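Local coordinates for protein PA0821 (Pseudomonas aeruginosa, PDB 7DRG) that probably acts as the immunity protein (antitoxin) that neutralises a VRR-NUC nuclease effector of the type VI secretion system, at residues B[231-241]-B[264-275]. Residues are numbered along the deposited sequence; the frame is centred on the assembly and turned at random.
Sequences SWLTLLNNERL and YGDGVVIQAGAY
A chi1 of -178° at Trp-232 carries the indole away from its own backbone N and beside its carbonyl carbon, over the end of the partner strand, where Gln-271, with a similar first torsion (chi1 173°) and extended beyond CG, runs beside it in the same direction. Both deliver an N-H to one acceptor: Trp-232 NE1 lies 3.0 Å from Gly-273 O, nearly in the indole plane, and Gln-271 NE2 reaches the same oxygen at 3.1 Å from the opposite face of its carbonyl. Two donors thus grip one buried carbonyl and fix the indole's rotation, while Tyr-275 C lies over one ring face and Leu-233 CD2 over the other, both offset toward the rim. The amide of Gln-271 is held further by Tyr-262 and Asn-356.

Behind this end, strands 233-237 and 267-272 pair antiparallel in the buried interior of this probable immunity protein, with strands 177-180 and 259-264 as their outer neighbours; Trp-232 and Leu-233 form a classic beta bulge opposite Ala-180. Backbone bonds link Thr-234 with Ile-270 and Leu-236 with Val-268 in both directions, and Ala-272 N adds a short one to Trp-232 O (2.7 Å). Leu-233, Leu-235 and Val-269 pack against helix 161-173, Leu-235 CD1 meeting Val-269 CG2 at 3.9 Å. Thr-234 and Ile-270 turn to the other face, against helix 288-297. A water hydrogen-bonded to Ser-231 O, Thr-234 OG1 and Ile-270 O (2.8 Å to the last) bridges the segments.

At the far end Leu-235 crosses the Tyr-264 side chain at about a right angle, CD2 3.4 Å from OH. Asn-237 N-caps the following helix, its OD1 accepting from Arg-240 N at 3.0 Å.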
loop_
_atom_site.group_PDB
_atom_site.type_symbol
_atom_site.label_atom_id
_atom_site.label_comp_id
_atom_site.label_asym_id
_atom_site.label_seq_id
_atom_site.Cartn_x
_atom_site.Cartn_y
_atom_site.Cartn_z
ATOM N N SER B 231 -16.971 13.053 0.086
ATOM C CA SER B 231 -17.096 11.614 -0.115
ATOM C C SER B 231 -18.412 11.379 -0.840
ATOM O O SER B 231 -18.916 12.277 -1.519
ATOM C CB SER B 231 -16.995 10.853 1.218
ATOM O OG SER B 231 -16.764 9.473 0.964
ATOM N N TRP B 232 -18.965 10.170 -0.713
ATOM C CA TRP B 232 -20.245 9.882 -1.362
ATOM C C TRP B 232 -21.313 10.874 -0.919
ATOM O O TRP B 232 -22.067 11.408 -1.744
ATOM C CB TRP B 232 -20.684 8.446 -1.063
ATOM C CG TRP B 232 -21.974 8.081 -1.743
ATOM C CD1 TRP B 232 -22.294 8.280 -3.060
ATOM C CD2 TRP B 232 -23.119 7.455 -1.145
ATOM N NE1 TRP B 232 -23.565 7.822 -3.313
ATOM C CE2 TRP B 232 -24.094 7.309 -2.159
ATOM C CE3 TRP B 232 -23.409 6.997 0.141
ATOM C CZ2 TRP B 232 -25.336 6.718 -1.921
ATOM C CZ3 TRP B 232 -24.646 6.418 0.379
ATOM C CH2 TRP B 232 -25.595 6.288 -0.638
ATOM N N LEU B 233 -21.391 11.136 0.382
ATOM C CA LEU B 233 -22.232 12.198 0.907
ATOM C C LEU B 233 -21.324 13.249 1.528
ATOM O O LEU B 233 -20.339 12.910 2.191
ATOM C CB LEU B 233 -23.224 11.667 1.941
ATOM C CG LEU B 233 -24.017 10.417 1.554
ATOM C CD1 LEU B 233 -25.022 10.065 2.644
ATOM C CD2 LEU B 233 -24.734 10.620 0.215
ATOM N N THR B 234 -21.633 14.516 1.276
ATOM C CA THR B 234 -20.886 15.639 1.821
ATOM C C THR B 234 -21.876 16.626 2.412
ATOM O O THR B 234 -22.818 17.027 1.728
ATOM C CB THR B 234 -20.042 16.311 0.737
ATOM O OG1 THR B 234 -19.244 15.313 0.085
ATOM C CG2 THR B 234 -19.110 17.348 1.358
ATOM N N LEU B 235 -21.672 17.010 3.674
ATOM C CA LEU B 235 -22.585 17.911 4.373
ATOM C C LEU B 235 -21.916 19.266 4.577
ATOM O O LEU B 235 -20.818 19.341 5.138
ATOM C CB LEU B 235 -23.025 17.323 5.720
ATOM C CG LEU B 235 -24.079 18.137 6.491
ATOM C CD1 LEU B 235 -24.908 17.217 7.334
ATOM C CD2 LEU B 235 -23.429 19.182 7.391
ATOM N N LEU B 236 -22.596 20.330 4.156
ATOM C CA LEU B 236 -22.159 21.700 4.387
ATOM C C LEU B 236 -23.251 22.438 5.143
ATOM O O LEU B 236 -24.405 22.426 4.712
ATOM C CB LEU B 236 -21.895 22.436 3.073
ATOM C CG LEU B 236 -21.018 21.763 2.018
ATOM C CD1 LEU B 236 -20.943 22.654 0.792
ATOM C CD2 LEU B 236 -19.622 21.477 2.556
ATOM N N ASN B 237 -22.890 23.089 6.248
ATOM C CA ASN B 237 -23.862 23.992 6.852
ATOM C C ASN B 237 -23.984 25.249 5.988
ATOM O O ASN B 237 -23.244 25.447 5.023
ATOM C CB ASN B 237 -23.494 24.319 8.306
ATOM C CG ASN B 237 -22.226 25.152 8.441
ATOM O OD1 ASN B 237 -21.436 25.290 7.503
ATOM N ND2 ASN B 237 -22.020 25.703 9.637
ATOM N N ASN B 238 -24.968 26.094 6.314
ATOM C CA ASN B 238 -25.230 27.232 5.441
ATOM C C ASN B 238 -24.022 28.153 5.324
ATOM O O ASN B 238 -23.786 28.726 4.255
ATOM C CB ASN B 238 -26.454 28.008 5.924
ATOM C CG ASN B 238 -27.759 27.390 5.443
ATOM O OD1 ASN B 238 -27.780 26.636 4.470
ATOM N ND2 ASN B 238 -28.855 27.721 6.115
ATOM N N GLU B 239 -23.225 28.288 6.386
ATOM C CA GLU B 239 -22.055 29.155 6.285
ATOM C C GLU B 239 -21.028 28.589 5.306
ATOM O O GLU B 239 -20.479 29.322 4.478
ATOM C CB GLU B 239 -21.423 29.387 7.655
ATOM C CG GLU B 239 -20.161 30.228 7.542
ATOM C CD GLU B 239 -19.682 30.794 8.859
ATOM O OE1 GLU B 239 -20.010 30.217 9.917
ATOM O OE2 GLU B 239 -18.971 31.822 8.826
ATOM N N ARG B 240 -20.743 27.286 5.392
ATOM C CA ARG B 240 -19.825 26.674 4.433
ATOM C C ARG B 240 -20.402 26.702 3.027
ATOM O O ARG B 240 -19.668 26.890 2.048
ATOM C CB ARG B 240 -19.510 25.243 4.852
ATOM C CG ARG B 240 -18.547 25.173 6.013
ATOM C CD ARG B 240 -18.498 23.789 6.656
ATOM N NE ARG B 240 -17.393 23.732 7.599
ATOM C CZ ARG B 240 -17.441 24.211 8.836
ATOM N NH1 ARG B 240 -18.561 24.762 9.303
ATOM N NH2 ARG B 240 -16.369 24.124 9.606
ATOM N N LEU B 241 -21.716 26.506 2.906
ATOM C CA LEU B 241 -22.362 26.570 1.600
ATOM C C LEU B 241 -22.184 27.943 0.963
ATOM O O LEU B 241 -21.890 28.047 -0.234
ATOM C CB LEU B 241 -23.842 26.221 1.741
ATOM C CG LEU B 241 -24.698 26.275 0.478
ATOM C CD1 LEU B 241 -24.159 25.334 -0.588
ATOM C CD2 LEU B 241 -26.135 25.936 0.822
ATOM N N TYR B 264 -31.817 19.798 3.973
ATOM C CA TYR B 264 -32.386 19.759 5.300
ATOM C C TYR B 264 -32.401 21.215 5.778
ATOM O O TYR B 264 -32.121 22.136 5.004
ATOM C CB TYR B 264 -31.600 18.780 6.175
ATOM C CG TYR B 264 -30.211 19.254 6.477
ATOM C CD1 TYR B 264 -29.159 19.020 5.595
ATOM C CD2 TYR B 264 -29.954 19.963 7.637
ATOM C CE1 TYR B 264 -27.904 19.482 5.872
ATOM C CE2 TYR B 264 -28.711 20.430 7.922
ATOM C CZ TYR B 264 -27.680 20.182 7.043
ATOM O OH TYR B 264 -26.437 20.661 7.344
ATOM N N GLY B 265 -32.731 21.451 7.036
ATOM C CA GLY B 265 -32.925 22.800 7.540
ATOM C C GLY B 265 -31.917 23.883 7.195
ATOM O O GLY B 265 -32.213 24.770 6.388
ATOM N N ASP B 266 -30.735 23.841 7.804
ATOM C CA ASP B 266 -29.775 24.935 7.709
ATOM C C ASP B 266 -28.487 24.491 7.023
ATOM O O ASP B 266 -27.384 24.890 7.403
ATOM C CB ASP B 266 -29.463 25.509 9.087
ATOM C CG ASP B 266 -28.659 24.557 9.932
ATOM O OD1 ASP B 266 -29.065 23.381 10.020
ATOM O OD2 ASP B 266 -27.609 24.972 10.470
ATOM N N GLY B 267 -28.625 23.663 5.998
ATOM C CA GLY B 267 -27.479 23.228 5.230
ATOM C C GLY B 267 -27.945 22.311 4.126
ATOM O O GLY B 267 -29.147 22.166 3.882
ATOM N N VAL B 268 -26.980 21.673 3.467
ATOM C CA VAL B 268 -27.281 20.773 2.363
ATOM C C VAL B 268 -26.391 19.542 2.470
ATOM O O VAL B 268 -25.249 19.616 2.937
ATOM C CB VAL B 268 -27.106 21.480 0.997
ATOM C CG1 VAL B 268 -25.654 21.873 0.759
ATOM C CG2 VAL B 268 -27.645 20.617 -0.144
ATOM N N VAL B 269 -26.937 18.397 2.069
ATOM C CA VAL B 269 -26.152 17.189 1.832
ATOM C C VAL B 269 -26.069 16.973 0.328
ATOM O O VAL B 269 -27.091 16.992 -0.371
ATOM C CB VAL B 269 -26.750 15.954 2.524
ATOM C CG1 VAL B 269 -25.969 14.686 2.109
ATOM C CG2 VAL B 269 -26.710 16.117 4.024
ATOM N N ILE B 270 -24.856 16.778 -0.165
ATOM C CA ILE B 270 -24.600 16.497 -1.574
ATOM C C ILE B 270 -24.324 15.009 -1.710
ATOM O O ILE B 270 -23.504 14.459 -0.969
ATOM C CB ILE B 270 -23.415 17.322 -2.097
ATOM C CG1 ILE B 270 -23.642 18.810 -1.833
ATOM C CG2 ILE B 270 -23.177 17.046 -3.589
ATOM C CD1 ILE B 270 -22.461 19.682 -2.173
ATOM N N GLN B 271 -25.012 14.355 -2.644
ATOM C CA GLN B 271 -24.774 12.952 -2.964
ATOM C C GLN B 271 -23.990 12.895 -4.269
ATOM O O GLN B 271 -24.471 13.368 -5.303
ATOM C CB GLN B 271 -26.091 12.180 -3.082
ATOM C CG GLN B 271 -25.912 10.741 -3.579
ATOM C CD GLN B 271 -27.229 9.988 -3.715
ATOM O OE1 GLN B 271 -28.259 10.405 -3.175
ATOM N NE2 GLN B 271 -27.200 8.866 -4.424
ATOM N N ALA B 272 -22.784 12.335 -4.217
ATOM C CA ALA B 272 -21.899 12.286 -5.382
ATOM C C ALA B 272 -21.940 10.882 -5.971
ATOM O O ALA B 272 -21.121 10.030 -5.633
ATOM C CB ALA B 272 -20.475 12.680 -4.993
ATOM N N GLY B 273 -22.872 10.649 -6.890
ATOM C CA GLY B 273 -22.930 9.386 -7.596
ATOM C C GLY B 273 -24.000 8.449 -7.059
ATOM O O GLY B 273 -24.597 8.659 -6.001
ATOM N N ALA B 274 -24.214 7.370 -7.825
ATOM C CA ALA B 274 -25.304 6.431 -7.572
ATOM C C ALA B 274 -25.039 5.535 -6.377
ATOM O O ALA B 274 -25.974 4.914 -5.859
ATOM C CB ALA B 274 -25.543 5.567 -8.817
ATOM N N TYR B 275 -23.787 5.439 -5.947
ATOM C CA TYR B 275 -23.386 4.627 -4.807
ATOM C C TYR B 275 -22.031 5.128 -4.339
ATOM O O TYR B 275 -21.357 5.860 -5.070
ATOM C CB TYR B 275 -23.315 3.133 -5.180
ATOM C CG TYR B 275 -22.732 2.843 -6.546
ATOM C CD1 TYR B 275 -21.391 3.074 -6.825
ATOM C CD2 TYR B 275 -23.528 2.315 -7.552
ATOM C CE1 TYR B 275 -20.861 2.800 -8.078
ATOM C CE2 TYR B 275 -23.013 2.038 -8.798
ATOM C CZ TYR B 275 -21.682 2.282 -9.058
ATOM O OH TYR B 275 -21.183 2.000 -10.308
HETATM O O HOH W 1 -20.877 14.148 -1.854
#